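Local coordinates for mitogen activated protein kinase, putative (Leishmania donovani, PDB 4QNY) that probably phosphorylates serine and threonine residues of protein substrates as a MAP kinase, and binds an ATP analogue together with magnesium, at residues Glu180-Tyr185 against Lys229-Gln234; Leu216-Leu219 against Arg223-Phe226. All blocks are in the same frame, centred on the assembly; numbering follows the deposited sequence.

In the fold
From the N terminus the chain builds the sheet-rich lobe, enters the helical lobe through helices 112-117 and 124-143, and passes strand 173-174 into the activation loop, where residues 180-185 carry the MAP-kinase lip. After helix 194-197 it runs through helix 206-219, turns back on that helix's last turn, and enters helix 231-242. Interaction 2 closes the short loop between 216-219 and 223-226. Interaction 1 closes the far longer loop between 180-185 and 229-234, and interaction 2 lies wholly within it. Their centres are 19 Å apart. A probable hydrogen bond from Gln234 NE2 to Phe226 O joins them, so the activation lip, helix 206-219 and the start of helix 231-242 are connected within the helical lobe.

Interaction 1 (Glu180-Tyr185 against Lys229-Gln234); sequences EYMTDY and KDRVNQ
The activation lip of a MAP kinase, with its TDY motif at Thr183, Asp184 and Tyr185, meets the first turn of helix 231-242 here, where Met182 and Asp184 meet the guanidinium of Arg231. Thr183 and Tyr185, the lip residues that MAP kinases typically phosphorylate, carry no phosphate in the model. Arg231 sends its CG anti to the backbone N (chi1 176°) and bends at chi3, which carries the guanidinium across to the lip. Its NH1 donates to Met182 O at 3.1 Å, almost straight at 174°. The oxygen lies in the guanidinium plane, while the donor stands above the carbonyl plane.

Asp184 takes a different position, over one face. Its OD1 is 3.0 Å from Arg231 NE, a salt bridge of charge alone, because the oxygen sits well out of the plane and no N-H points at it. The carboxylate and guanidinium planes are 45° apart. From the other side of the guanidinium plane Met182 brings its methyl, with CE 3.3 Å from Arg231 NH1. Arg192 holds the lip as well, through a hydrogen bond from NH1 to Thr183 O.

Each segment also has a local side-chain bond. Asp230 N-caps the helix, its OD1 taking Asn233 N, and Thr183 forms an ST turn in which Tyr185 N donates to Thr183 OG1 at 3.1 Å.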
loop_
_atom_site.group_PDB
_atom_site.type_symbol
_atom_site.label_atom_id
_atom_site.label_comp_id
_atom_site.label_asym_id
_atom_site.label_seq_id
_atom_site.Cartn_x
_atom_site.Cartn_y
_atom_site.Cartn_z
ATOM N N GLU A 180 -3.521 17.268 1.037
ATOM C CA GLU A 180 -4.513 17.029 2.088
ATOM C C GLU A 180 -3.995 17.021 3.514
ATOM O O GLU A 180 -2.793 16.971 3.782
ATOM C CB GLU A 180 -5.229 15.707 1.868
ATOM C CG GLU A 180 -6.163 15.730 0.727
ATOM C CD GLU A 180 -7.080 14.532 0.744
ATOM O OE1 GLU A 180 -6.717 13.546 1.417
ATOM O OE2 GLU A 180 -8.104 14.554 0.025
ATOM N N TYR A 181 -4.956 17.038 4.429
ATOM C CA TYR A 181 -4.673 17.056 5.850
ATOM C C TYR A 181 -4.700 15.647 6.427
ATOM O O TYR A 181 -5.766 15.065 6.637
ATOM C CB TYR A 181 -5.678 17.950 6.575
ATOM N N MET A 182 -3.513 15.113 6.690
ATOM C CA MET A 182 -3.361 13.756 7.197
ATOM C C MET A 182 -3.972 13.589 8.588
ATOM O O MET A 182 -3.888 14.488 9.425
ATOM C CB MET A 182 -1.881 13.375 7.221
ATOM C CG MET A 182 -1.622 11.903 7.450
ATOM S SD MET A 182 0.114 11.473 7.229
ATOM C CE MET A 182 0.833 12.207 8.694
ATOM N N THR A 183 -4.582 12.432 8.829
ATOM C CA THR A 183 -5.250 12.169 10.099
ATOM C C THR A 183 -4.324 11.485 11.104
ATOM O O THR A 183 -3.416 10.744 10.726
ATOM C CB THR A 183 -6.510 11.298 9.900
ATOM O OG1 THR A 183 -7.105 11.014 11.174
ATOM C CG2 THR A 183 -6.161 9.989 9.206
ATOM N N ASP A 184 -4.560 11.746 12.386
ATOM C CA ASP A 184 -3.780 11.136 13.459
ATOM C C ASP A 184 -4.494 9.925 14.042
ATOM O O ASP A 184 -3.923 9.172 14.830
ATOM C CB ASP A 184 -3.498 12.153 14.566
ATOM C CG ASP A 184 -2.551 13.245 14.125
ATOM O OD1 ASP A 184 -1.328 13.000 14.120
ATOM O OD2 ASP A 184 -3.030 14.347 13.786
ATOM N N TYR A 185 -5.751 9.747 13.656
ATOM C CA TYR A 185 -6.542 8.624 14.135
ATOM C C TYR A 185 -6.329 7.421 13.227
ATOM O O TYR A 185 -7.191 7.067 12.424
ATOM C CB TYR A 185 -8.022 9.005 14.210
ATOM C CG TYR A 185 -8.286 10.160 15.150
ATOM C CD1 TYR A 185 -8.648 9.936 16.471
ATOM C CD2 TYR A 185 -8.157 11.476 14.720
ATOM C CE1 TYR A 185 -8.884 10.988 17.336
ATOM C CE2 TYR A 185 -8.389 12.534 15.578
ATOM C CZ TYR A 185 -8.752 12.285 16.883
ATOM O OH TYR A 185 -8.985 13.336 17.739
ATOM N N LYS A 229 4.027 5.941 18.228
ATOM C CA LYS A 229 2.709 5.785 18.837
ATOM C C LYS A 229 1.807 6.960 18.475
ATOM O O LYS A 229 0.582 6.859 18.537
ATOM C CB LYS A 229 2.828 5.658 20.357
ATOM C CG LYS A 229 3.178 4.257 20.831
ATOM C CD LYS A 229 4.254 4.281 21.903
ATOM C CE LYS A 229 4.409 2.917 22.555
ATOM N NZ LYS A 229 5.521 2.896 23.546
ATOM N N ASP A 230 2.428 8.074 18.104
ATOM C CA ASP A 230 1.708 9.255 17.644
ATOM C C ASP A 230 2.567 9.999 16.628
ATOM O O ASP A 230 3.657 9.540 16.284
ATOM C CB ASP A 230 1.335 10.164 18.818
ATOM C CG ASP A 230 2.516 10.477 19.716
ATOM O OD1 ASP A 230 3.254 11.440 19.419
ATOM O OD2 ASP A 230 2.704 9.761 20.723
ATOM N N ARG A 231 2.081 11.142 16.152
ATOM C CA ARG A 231 2.759 11.876 15.087
ATOM C C ARG A 231 4.154 12.354 15.483
ATOM O O ARG A 231 5.130 12.066 14.792
ATOM C CB ARG A 231 1.919 13.072 14.642
ATOM C CG ARG A 231 2.608 13.948 13.608
ATOM C CD ARG A 231 1.604 14.793 12.848
ATOM N NE ARG A 231 0.660 13.962 12.106
ATOM C CZ ARG A 231 -0.448 14.420 11.533
ATOM N NH1 ARG A 231 -1.250 13.591 10.880
ATOM N NH2 ARG A 231 -0.757 15.706 11.618
ATOM N N VAL A 232 4.243 13.092 16.584
ATOM C CA VAL A 232 5.527 13.592 17.061
ATOM C C VAL A 232 6.465 12.436 17.391
ATOM O O VAL A 232 7.649 12.466 17.052
ATOM C CB VAL A 232 5.360 14.494 18.302
ATOM C CG1 VAL A 232 6.717 14.851 18.895
ATOM C CG2 VAL A 232 4.587 15.750 17.937
ATOM N N ASN A 233 5.923 11.406 18.036
ATOM C CA ASN A 233 6.705 10.226 18.380
ATOM C C ASN A 233 7.193 9.488 17.136
ATOM O O ASN A 233 8.255 8.865 17.152
ATOM C CB ASN A 233 5.887 9.283 19.264
ATOM C CG ASN A 233 6.708 8.122 19.793
ATOM O OD1 ASN A 233 6.392 6.959 19.545
ATOM N ND2 ASN A 233 7.772 8.435 20.522
ATOM N N GLN A 234 6.414 9.564 16.061
ATOM C CA GLN A 234 6.804 8.961 14.792
ATOM C C GLN A 234 8.037 9.661 14.231
ATOM O O GLN A 234 8.954 9.014 13.726
ATOM C CB GLN A 234 5.652 9.022 13.785
ATOM C CG GLN A 234 5.968 8.405 12.430
ATOM C CD GLN A 234 6.179 6.905 12.502
ATOM O OE1 GLN A 234 5.596 6.223 13.345
ATOM N NE2 GLN A 234 7.018 6.383 11.614
#

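Interaction 2 (Leu216-Leu219 against Arg223-Phe226); sequences LGEL and RPLF
Arg223 begins the return of the chain along the last turn of helix 206-219, in the connection that leads to helix 231-242 of the kinase helical lobe, and its carbonyl O lies 3.8 Å from Glu218 CG. The Arg223 side chain leaves CA directed away from the helix: its guanidinium covers Pro224 CD with one face, and NH1 stays 6.2 Å from Glu218 OE1, too far for a salt bridge.

Pro224 packs against the side chain of Glu218. The glutamate lies obliquely across its ring, with OE2 3.5 Å from Pro224 CA and OE1 3.6 Å from Pro224 CD, so both carboxylate oxygens rest on proline carbons. The glutamate gets there with CG anti to its carbonyl carbon (chi1 -65°) and an extended chain beyond. Its buried OE2 is satisfied by a hydrogen bond with Tyr191 OH and by a water donating to it at 2.8 Å. Tyr191 also touches Pro224, as does Trp190, so the loop carrying these aromatics borders the same site.

At Leu225 the backbone N donates to that same water, which thereby bridges helix and loop. Leu225 CD1 approaches Gly217 CA; a glycine there lets the leucine settle directly against the helix backbone.

Phe226, the last residue of the segment, turns its ring to Trp210, while one face of its own ring carries Leu225 CB, 3.8 Å above the plane of Phe226 and over its centre.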
loop_
_atom_site.group_PDB
_atom_site.type_symbol
_atom_site.label_atom_id
_atom_site.label_comp_id
_atom_site.label_asym_id
_atom_site.label_seq_id
_atom_site.Cartn_x
_atom_site.Cartn_y
_atom_site.Cartn_z
ATOM N N LEU A 216 11.970 -2.796 2.850
ATOM C CA LEU A 216 13.311 -3.323 2.619
ATOM C C LEU A 216 14.050 -3.527 3.940
ATOM O O LEU A 216 14.770 -4.510 4.113
ATOM C CB LEU A 216 14.108 -2.389 1.706
ATOM C CG LEU A 216 15.584 -2.733 1.480
ATOM C CD1 LEU A 216 15.733 -4.134 0.911
ATOM C CD2 LEU A 216 16.243 -1.712 0.565
ATOM N N GLY A 217 13.858 -2.596 4.868
ATOM C CA GLY A 217 14.490 -2.674 6.173
ATOM C C GLY A 217 14.047 -3.892 6.959
ATOM O O GLY A 217 14.823 -4.467 7.724
ATOM N N GLU A 218 12.795 -4.290 6.766
ATOM C CA GLU A 218 12.248 -5.448 7.461
ATOM C C GLU A 218 12.625 -6.752 6.763
ATOM O O GLU A 218 12.884 -7.760 7.419
ATOM C CB GLU A 218 10.728 -5.333 7.578
ATOM C CG GLU A 218 10.264 -4.174 8.440
ATOM C CD GLU A 218 8.756 -4.108 8.566
ATOM O OE1 GLU A 218 8.131 -5.165 8.790
ATOM O OE2 GLU A 218 8.197 -2.999 8.441
ATOM N N LEU A 219 12.648 -6.725 5.433
ATOM C CA LEU A 219 13.029 -7.894 4.644
ATOM C C LEU A 219 14.476 -8.293 4.910
ATOM O O LEU A 219 14.822 -9.475 4.878
ATOM C CB LEU A 219 12.824 -7.625 3.151
ATOM C CG LEU A 219 11.380 -7.567 2.649
ATOM C CD1 LEU A 219 11.327 -7.040 1.224
ATOM C CD2 LEU A 219 10.720 -8.936 2.739
ATOM N N ARG A 223 12.264 -5.996 12.598
ATOM C CA ARG A 223 10.908 -5.526 12.859
ATOM C C ARG A 223 10.767 -4.117 12.277
ATOM O O ARG A 223 11.776 -3.510 11.917
ATOM C CB ARG A 223 10.619 -5.545 14.365
ATOM C CG ARG A 223 10.212 -6.910 14.901
ATOM C CD ARG A 223 8.768 -7.234 14.547
ATOM N NE ARG A 223 7.830 -6.333 15.213
ATOM C CZ ARG A 223 6.513 -6.351 15.030
ATOM N NH1 ARG A 223 5.968 -7.225 14.195
ATOM N NH2 ARG A 223 5.740 -5.493 15.681
ATOM N N PRO A 224 9.524 -3.605 12.153
ATOM C CA PRO A 224 9.315 -2.236 11.658
ATOM C C PRO A 224 10.248 -1.210 12.305
ATOM O O PRO A 224 10.294 -1.089 13.529
ATOM C CB PRO A 224 7.859 -1.962 12.026
ATOM C CG PRO A 224 7.211 -3.295 11.892
ATOM C CD PRO A 224 8.241 -4.312 12.333
ATOM N N LEU A 225 10.986 -0.489 11.468
ATOM C CA LEU A 225 12.056 0.391 11.927
ATOM C C LEU A 225 11.549 1.595 12.716
ATOM O O LEU A 225 12.176 2.016 13.687
ATOM C CB LEU A 225 12.884 0.875 10.735
ATOM C CG LEU A 225 13.355 -0.184 9.735
ATOM C CD1 LEU A 225 14.140 0.461 8.604
ATOM C CD2 LEU A 225 14.183 -1.254 10.425
ATOM N N PHE A 226 10.416 2.150 12.294
ATOM C CA PHE A 226 9.910 3.382 12.890
ATOM C C PHE A 226 8.543 3.183 13.533
ATOM O O PHE A 226 7.515 3.498 12.934
ATOM C CB PHE A 226 9.836 4.484 11.831
ATOM C CG PHE A 226 10.995 4.481 10.873
ATOM C CD1 PHE A 226 12.271 4.806 11.305
ATOM C CD2 PHE A 226 10.807 4.155 9.540
ATOM C CE1 PHE A 226 13.339 4.803 10.426
ATOM C CE2 PHE A 226 11.870 4.151 8.655
ATOM C CZ PHE A 226 13.137 4.475 9.098
HETATM O O HOH W 1 9.789 -0.713 8.578
#